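Local coordinates for pectinesterase (PDB 4PMH), which hydrolyses the methyl esters of pectin, releasing methanol, and probably serves in digesting plant cell walls, at residues 198-203 with 224-229. Sequence-based numbering, arbitrary orientation.
Sequences HQDTLY and DIDFVF
The phenyl ring of F229 overlaps two side chains of 198-203, with Y203 over one face and the carboxylate carbon of D200 over the other. Y203 forms an offset stack with it, the centroids 4.4 Å apart and the planes 16° from parallel; CZ of F229 comes to 3.4 Å from CG of Y203. On the far face the carboxylate of D200 lies 30° from the ring plane, and D200 CB is 3.4 Å from F229 CE1. With its CG between the backbone N and the carbonyl carbon (chi1 80°), the F229 ring leans over the neighbouring coil, between D200 and Y203. D200 and D226, probably the proton donor and nucleophile, as in other pectin methylesterases, extend alongside each other from two adjacent coils of the parallel beta-helix, their carboxylates almost coplanar. OD1 of D200 stands 4.4 Å from OD2 of D226, and one water donates a hydrogen bond to both oxygens and bridges the two carboxylates. A salt bridge to R290 also engages D226 OD2, while Q177 touches D200. Backbone bonds from D200 N to I225 O (3.0 Å) and from L202 N to F227 O join the coils on either side of the corner at D226, and F229 N to L202 O continues the pairing in parallel register. Before the corner, at the start of both segments, H198 O accepts a 2.7 Å bond from D224 N and a weak one from I225 N. OD2 of D224 sits in the plane of the H198 imidazole, 3.4 Å from CD2 at its edge; the ring's NE2 bonds to D246, and OD1 of D224 forms a salt bridge with R247.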
loop_
_atom_site.group_PDB
_atom_site.type_symbol
_atom_site.label_atom_id
_atom_site.label_comp_id
_atom_site.label_asym_id
_atom_site.label_seq_id
_atom_site.Cartn_x
_atom_site.Cartn_y
_atom_site.Cartn_z
ATOM N N HIS A 198 -1.794 -5.677 9.911
ATOM C CA HIS A 198 -1.508 -4.859 11.067
ATOM C C HIS A 198 -0.355 -3.938 10.749
ATOM O O HIS A 198 -0.592 -2.774 10.397
ATOM C CB HIS A 198 -1.288 -5.732 12.284
ATOM C CG HIS A 198 -2.568 -6.230 12.855
ATOM N ND1 HIS A 198 -3.142 -7.417 12.460
ATOM C CD2 HIS A 198 -3.428 -5.664 13.730
ATOM C CE1 HIS A 198 -4.297 -7.569 13.079
ATOM N NE2 HIS A 198 -4.491 -6.521 13.858
ATOM N N GLN A 199 0.874 -4.440 10.830
ATOM C CA GLN A 199 2.052 -3.657 10.465
ATOM C C GLN A 199 2.447 -3.978 9.026
ATOM O O GLN A 199 2.625 -5.135 8.700
ATOM C CB GLN A 199 3.202 -3.985 11.418
ATOM C CG GLN A 199 4.422 -3.104 11.271
ATOM C CD GLN A 199 5.416 -3.261 12.431
ATOM O OE1 GLN A 199 5.125 -3.905 13.451
ATOM N NE2 GLN A 199 6.586 -2.674 12.276
ATOM N N ASP A 200 2.602 -2.950 8.178
ATOM C CA ASP A 200 3.064 -3.109 6.787
ATOM C C ASP A 200 2.053 -3.804 5.875
ATOM O O ASP A 200 2.414 -4.467 4.902
ATOM C CB ASP A 200 4.427 -3.822 6.711
ATOM C CG ASP A 200 5.553 -3.028 7.374
ATOM O OD1 ASP A 200 5.357 -1.877 7.784
ATOM O OD2 ASP A 200 6.651 -3.576 7.473
ATOM N N THR A 201 0.778 -3.621 6.174
ATOM C CA THR A 201 -0.285 -4.193 5.342
ATOM C C THR A 201 -0.082 -4.003 3.836
ATOM O O THR A 201 -0.099 -4.981 3.081
ATOM C CB THR A 201 -1.659 -3.651 5.764
ATOM O OG1 THR A 201 -1.841 -3.862 7.169
ATOM C CG2 THR A 201 -2.785 -4.280 4.953
ATOM N N LEU A 202 0.076 -2.771 3.388
ATOM C CA LEU A 202 0.135 -2.478 1.957
ATOM C C LEU A 202 1.480 -1.857 1.627
ATOM O O LEU A 202 1.799 -0.770 2.100
ATOM C CB LEU A 202 -1.003 -1.547 1.511
ATOM C CG LEU A 202 -0.853 -0.908 0.131
ATOM C CD1 LEU A 202 -0.628 -1.964 -0.935
ATOM C CD2 LEU A 202 -2.069 -0.055 -0.234
ATOM N N TYR A 203 2.273 -2.576 0.836
ATOM C CA TYR A 203 3.553 -2.100 0.334
ATOM C C TYR A 203 3.261 -1.482 -1.032
ATOM O O TYR A 203 3.327 -2.151 -2.054
ATOM C CB TYR A 203 4.540 -3.260 0.209
ATOM C CG TYR A 203 6.024 -2.910 0.068
ATOM C CD1 TYR A 203 6.460 -1.607 -0.135
ATOM C CD2 TYR A 203 6.999 -3.919 0.115
ATOM C CE1 TYR A 203 7.814 -1.315 -0.259
ATOM C CE2 TYR A 203 8.353 -3.629 -0.024
ATOM C CZ TYR A 203 8.749 -2.330 -0.209
ATOM O OH TYR A 203 10.081 -2.021 -0.344
ATOM N N ASP A 224 -2.247 -1.053 11.728
ATOM C CA ASP A 224 -1.960 -0.213 12.862
ATOM C C ASP A 224 -0.663 0.564 12.733
ATOM O O ASP A 224 -0.632 1.692 13.166
ATOM C CB ASP A 224 -2.010 -0.995 14.179
ATOM C CG ASP A 224 -1.171 -2.272 14.173
ATOM O OD1 ASP A 224 -0.176 -2.399 13.412
ATOM O OD2 ASP A 224 -1.525 -3.170 14.979
ATOM N N ILE A 225 0.380 -0.012 12.125
ATOM C CA ILE A 225 1.683 0.647 12.000
ATOM C C ILE A 225 2.242 0.576 10.572
ATOM O O ILE A 225 2.438 -0.519 10.001
ATOM C CB ILE A 225 2.714 0.016 12.967
ATOM C CG1 ILE A 225 2.334 0.312 14.425
ATOM C CG2 ILE A 225 4.143 0.490 12.667
ATOM C CD1 ILE A 225 2.895 1.606 14.970
ATOM N N ASP A 226 2.527 1.753 10.007
ATOM C CA ASP A 226 3.072 1.859 8.641
ATOM C C ASP A 226 2.282 0.985 7.681
ATOM O O ASP A 226 2.860 0.298 6.845
ATOM C CB ASP A 226 4.571 1.470 8.591
ATOM C CG ASP A 226 5.437 2.261 9.558
ATOM O OD1 ASP A 226 5.022 3.328 10.084
ATOM O OD2 ASP A 226 6.585 1.810 9.799
ATOM N N PHE A 227 0.961 0.971 7.807
ATOM C CA PHE A 227 0.175 0.006 7.015
ATOM C C PHE A 227 -0.092 0.404 5.573
ATOM O O PHE A 227 -0.674 -0.375 4.784
ATOM C CB PHE A 227 -1.068 -0.507 7.771
ATOM C CG PHE A 227 -2.177 0.485 7.988
ATOM C CD1 PHE A 227 -2.268 1.211 9.181
ATOM C CD2 PHE A 227 -3.207 0.609 7.055
ATOM C CE1 PHE A 227 -3.345 2.065 9.408
ATOM C CE2 PHE A 227 -4.262 1.459 7.281
ATOM C CZ PHE A 227 -4.350 2.172 8.468
ATOM N N VAL A 228 0.373 1.592 5.201
ATOM C CA VAL A 228 0.496 1.964 3.789
ATOM C C VAL A 228 1.870 2.602 3.672
ATOM O O VAL A 228 2.080 3.728 4.152
ATOM C CB VAL A 228 -0.596 2.952 3.307
ATOM C CG1 VAL A 228 -0.399 3.309 1.830
ATOM C CG2 VAL A 228 -1.977 2.369 3.533
ATOM N N PHE A 229 2.802 1.882 3.043
ATOM C CA PHE A 229 4.195 2.261 3.056
ATOM C C PHE A 229 4.879 1.953 1.730
ATOM O O PHE A 229 4.439 1.079 0.967
ATOM C CB PHE A 229 4.907 1.553 4.228
ATOM C CG PHE A 229 5.281 0.110 3.948
ATOM C CD1 PHE A 229 4.325 -0.896 4.009
ATOM C CD2 PHE A 229 6.597 -0.243 3.654
ATOM C CE1 PHE A 229 4.659 -2.219 3.748
ATOM C CE2 PHE A 229 6.945 -1.577 3.410
ATOM C CZ PHE A 229 5.964 -2.562 3.455
HETATM O O HOH W 1 7.180 -0.785 9.250
#